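Local atomic coordinates of p800 reaction center core protein (Heliobacterium modesticaldum, PDB entry 5V8K), a protein that forms the homodimeric core of the heliobacterial photosynthetic reaction center, binding bacteriochlorophylls and, together with its twin, a [4Fe-4S] cluster. Residues His338-Asp343 and Ser466-Ala471. Numbering follows the deposited sequence.
Sequences HNTIAD and SFVAVA. With GBF (Bacteriochlorophyll g), chain X.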
loop_
_atom_site.group_PDB
_atom_site.type_symbol
_atom_site.label_atom_id
_atom_site.label_comp_id
_atom_site.label_asym_id
_atom_site.label_seq_id
_atom_site.Cartn_x
_atom_site.Cartn_y
_atom_site.Cartn_z
ATOM N N HIS A 338 -8.266 -2.300 -21.201
ATOM C CA HIS A 338 -8.529 -1.643 -22.477
ATOM C C HIS A 338 -9.743 -0.735 -22.347
ATOM O O HIS A 338 -9.680 0.452 -22.660
ATOM C CB HIS A 338 -8.760 -2.658 -23.591
ATOM C CG HIS A 338 -9.501 -2.095 -24.772
ATOM N ND1 HIS A 338 -8.896 -1.807 -25.971
ATOM C CD2 HIS A 338 -10.802 -1.760 -24.933
ATOM C CE1 HIS A 338 -9.787 -1.334 -26.820
ATOM N NE2 HIS A 338 -10.953 -1.289 -26.209
ATOM N N ASN A 339 -10.847 -1.286 -21.846
ATOM C CA ASN A 339 -12.058 -0.503 -21.612
ATOM C C ASN A 339 -11.832 0.685 -20.684
ATOM O O ASN A 339 -12.475 1.727 -20.855
ATOM C CB ASN A 339 -13.139 -1.392 -21.034
ATOM C CG ASN A 339 -13.758 -2.261 -22.054
ATOM O OD1 ASN A 339 -13.493 -2.092 -23.236
ATOM N ND2 ASN A 339 -14.593 -3.213 -21.619
ATOM N N THR A 340 -10.950 0.539 -19.695
ATOM C CA THR A 340 -10.649 1.637 -18.778
ATOM C C THR A 340 -9.977 2.775 -19.523
ATOM O O THR A 340 -10.340 3.944 -19.352
ATOM C CB THR A 340 -9.738 1.147 -17.638
ATOM O OG1 THR A 340 -10.436 0.217 -16.816
ATOM C CG2 THR A 340 -9.246 2.268 -16.725
ATOM N N ILE A 341 -8.976 2.433 -20.346
ATOM C CA ILE A 341 -8.254 3.414 -21.153
ATOM C C ILE A 341 -9.216 4.129 -22.088
ATOM O O ILE A 341 -9.123 5.339 -22.278
ATOM C CB ILE A 341 -7.105 2.729 -21.918
ATOM C CG1 ILE A 341 -5.992 2.390 -20.934
ATOM C CG2 ILE A 341 -6.538 3.599 -23.038
ATOM C CD1 ILE A 341 -4.933 1.515 -21.581
ATOM N N ALA A 342 -10.153 3.380 -22.678
ATOM C CA ALA A 342 -11.199 3.938 -23.526
ATOM C C ALA A 342 -12.118 4.911 -22.758
ATOM O O ALA A 342 -12.383 6.017 -23.230
ATOM C CB ALA A 342 -12.007 2.781 -24.147
ATOM N N ASP A 343 -12.629 4.502 -21.584
ATOM C CA ASP A 343 -13.465 5.377 -20.756
ATOM C C ASP A 343 -12.706 6.631 -20.319
ATOM O O ASP A 343 -13.275 7.720 -20.266
ATOM C CB ASP A 343 -13.972 4.610 -19.525
ATOM C CG ASP A 343 -15.179 3.737 -19.806
ATOM O OD1 ASP A 343 -16.028 4.142 -20.636
ATOM O OD2 ASP A 343 -15.266 2.625 -19.206
ATOM N N SER A 466 -15.034 -2.150 -16.580
ATOM C CA SER A 466 -14.085 -1.050 -16.620
ATOM C C SER A 466 -13.713 -0.743 -15.178
ATOM O O SER A 466 -14.489 -1.019 -14.266
ATOM C CB SER A 466 -14.697 0.173 -17.337
ATOM O OG SER A 466 -13.824 1.294 -17.290
ATOM N N PHE A 467 -12.522 -0.159 -14.969
ATOM C CA PHE A 467 -12.144 0.252 -13.628
ATOM C C PHE A 467 -12.711 1.635 -13.275
ATOM O O PHE A 467 -12.749 1.993 -12.086
ATOM C CB PHE A 467 -10.600 0.264 -13.442
ATOM C CG PHE A 467 -9.921 -1.043 -13.716
ATOM C CD1 PHE A 467 -10.494 -2.235 -13.330
ATOM C CD2 PHE A 467 -8.703 -1.070 -14.390
ATOM C CE1 PHE A 467 -9.869 -3.431 -13.582
ATOM C CE2 PHE A 467 -8.066 -2.259 -14.646
ATOM C CZ PHE A 467 -8.656 -3.452 -14.246
ATOM N N VAL A 468 -13.133 2.423 -14.261
ATOM C CA VAL A 468 -13.730 3.736 -14.031
ATOM C C VAL A 468 -15.160 3.750 -14.536
ATOM O O VAL A 468 -15.639 2.747 -15.080
ATOM C CB VAL A 468 -12.912 4.857 -14.691
ATOM C CG1 VAL A 468 -11.531 4.900 -14.088
ATOM C CG2 VAL A 468 -12.807 4.642 -16.158
ATOM N N ALA A 469 -15.852 4.877 -14.345
ATOM C CA ALA A 469 -17.217 5.036 -14.832
ATOM C C ALA A 469 -17.270 5.039 -16.349
ATOM O O ALA A 469 -16.383 5.572 -17.018
ATOM C CB ALA A 469 -17.860 6.336 -14.315
ATOM N N VAL A 470 -18.334 4.421 -16.873
ATOM C CA VAL A 470 -18.600 4.369 -18.300
ATOM C C VAL A 470 -18.728 5.776 -18.860
ATOM O O VAL A 470 -19.510 6.592 -18.357
ATOM C CB VAL A 470 -19.891 3.581 -18.555
ATOM C CG1 VAL A 470 -20.214 3.565 -20.018
ATOM C CG2 VAL A 470 -19.787 2.160 -18.036
ATOM N N ALA A 471 -18.021 6.045 -19.958
ATOM C CA ALA A 471 -18.078 7.360 -20.585
ATOM C C ALA A 471 -19.260 7.457 -21.549
ATOM O O ALA A 471 -19.831 6.459 -21.980
ATOM C CB ALA A 471 -16.766 7.654 -21.307
HETATM MG MG GBF X . -6.852 -2.849 -26.884
HETATM C CHA GBF X . -7.664 -1.128 -29.817
HETATM C CHB GBF X . -8.561 -5.443 -28.013
HETATM C CHC GBF X . -5.404 -4.557 -24.289
HETATM C CHD GBF X . -4.719 -0.046 -26.101
HETATM N NA GBF X . -7.810 -3.239 -28.594
HETATM C C1A GBF X . -8.139 -2.521 -29.661
HETATM C C2A GBF X . -9.022 -3.088 -30.749
HETATM C C3A GBF X . -9.503 -4.315 -29.995
HETATM C C4A GBF X . -8.565 -4.333 -28.801
HETATM C CMA GBF X . -10.980 -4.181 -29.581
HETATM C CAA GBF X . -8.385 -3.469 -32.122
HETATM C CBA GBF X . -7.072 -4.205 -31.941
HETATM C CGA GBF X . -6.465 -4.593 -33.278
HETATM O O1A GBF X . -6.989 -4.268 -34.340
HETATM O O2A GBF X . -5.182 -5.293 -33.294
HETATM N NB GBF X . -7.026 -4.754 -26.210
HETATM C C1B GBF X . -7.779 -5.705 -26.773
HETATM C C2B GBF X . -7.691 -6.856 -25.974
HETATM C C3B GBF X . -6.794 -6.594 -24.951
HETATM C C4B GBF X . -6.366 -5.272 -25.160
HETATM C CMB GBF X . -8.452 -8.131 -26.202
HETATM C CAB GBF X . -6.386 -7.512 -23.855
HETATM C CBB GBF X . -6.882 -8.699 -23.517
HETATM N NC GBF X . -5.416 -2.371 -25.512
HETATM C C1C GBF X . -4.952 -3.169 -24.551
HETATM C C2C GBF X . -3.934 -2.778 -23.552
HETATM C C3C GBF X . -3.831 -1.480 -24.237
HETATM C C4C GBF X . -4.690 -1.264 -25.288
HETATM C CMC GBF X . -4.645 -2.663 -22.184
HETATM C CAC GBF X . -2.919 -0.387 -23.811
HETATM C CBC GBF X . -1.982 -0.581 -22.645
HETATM N ND GBF X . -6.192 -1.125 -27.676
HETATM C C1D GBF X . -5.531 -0.028 -27.338
HETATM C C2D GBF X . -5.620 1.324 -28.213
HETATM C C3D GBF X . -6.461 0.673 -29.095
HETATM C C4D GBF X . -6.794 -0.679 -28.840
HETATM C CMD GBF X . -5.055 2.713 -28.166
HETATM C CAD GBF X . -6.969 1.021 -30.448
HETATM O OBD GBF X . -7.202 2.143 -31.006
HETATM C CBD GBF X . -7.792 -0.125 -30.911
HETATM C CGD GBF X . -9.227 0.229 -31.137
HETATM O O1D GBF X . -10.044 0.392 -30.238
HETATM O O2D GBF X . -9.699 0.346 -32.478
HETATM C CED GBF X . -10.947 0.999 -32.673
#
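D343 reaches from the last turn of helix 311-344 into the loop 466-471 and holds it at two points. Its OD2 takes the hydroxyl of S466 on the anti lone pair, OG to OD2 2.7 Å, and Y358 OH also bonds to this oxygen. A471 N hydrogen-bonds to D343 OD1 (2.8 Å) from above the carboxylate plane, 56° out of it. With OG anti to the backbone N (chi1 175°), S466 turns its hydroxyl to D343 OD2, and OG also accepts a weak bond from V468 N. One turn back along the helix, T340 OG1 accepts a nearly straight hydrogen bond (166°), F467 N to T340 OG1 2.8 Å, while also bonding to A336 O. The T340 and F467 side chains cross at about a right angle. V468 packs against D343, CG2 3.6 Å from CB, and also meets F514 of the second subunit. Here the end of helix 311-344, most of which is predicted to cross the membrane, joins the loop between helices 449-459 and 475-488 in a protein of the photosystem I PsaA/PsaB family. Both partners border pigments: H338 ND1 binds a bacteriochlorophyll g magnesium at 2.5 Å, and the F467 side chain touches another bacteriochlorophyll g and a bacteriochlorophyll g'. An alanine at D343 would probably leave the S466 hydroxyl, A471 N and Y358 OH without this acceptor, and S466 OG freer to turn. At partly exposed A469 and V470 only the side chains fit loosely, their CB atoms pointing away from the helix; the backbone still runs close past the carboxylate, V470 CA 3.5 Å from D343 OD1.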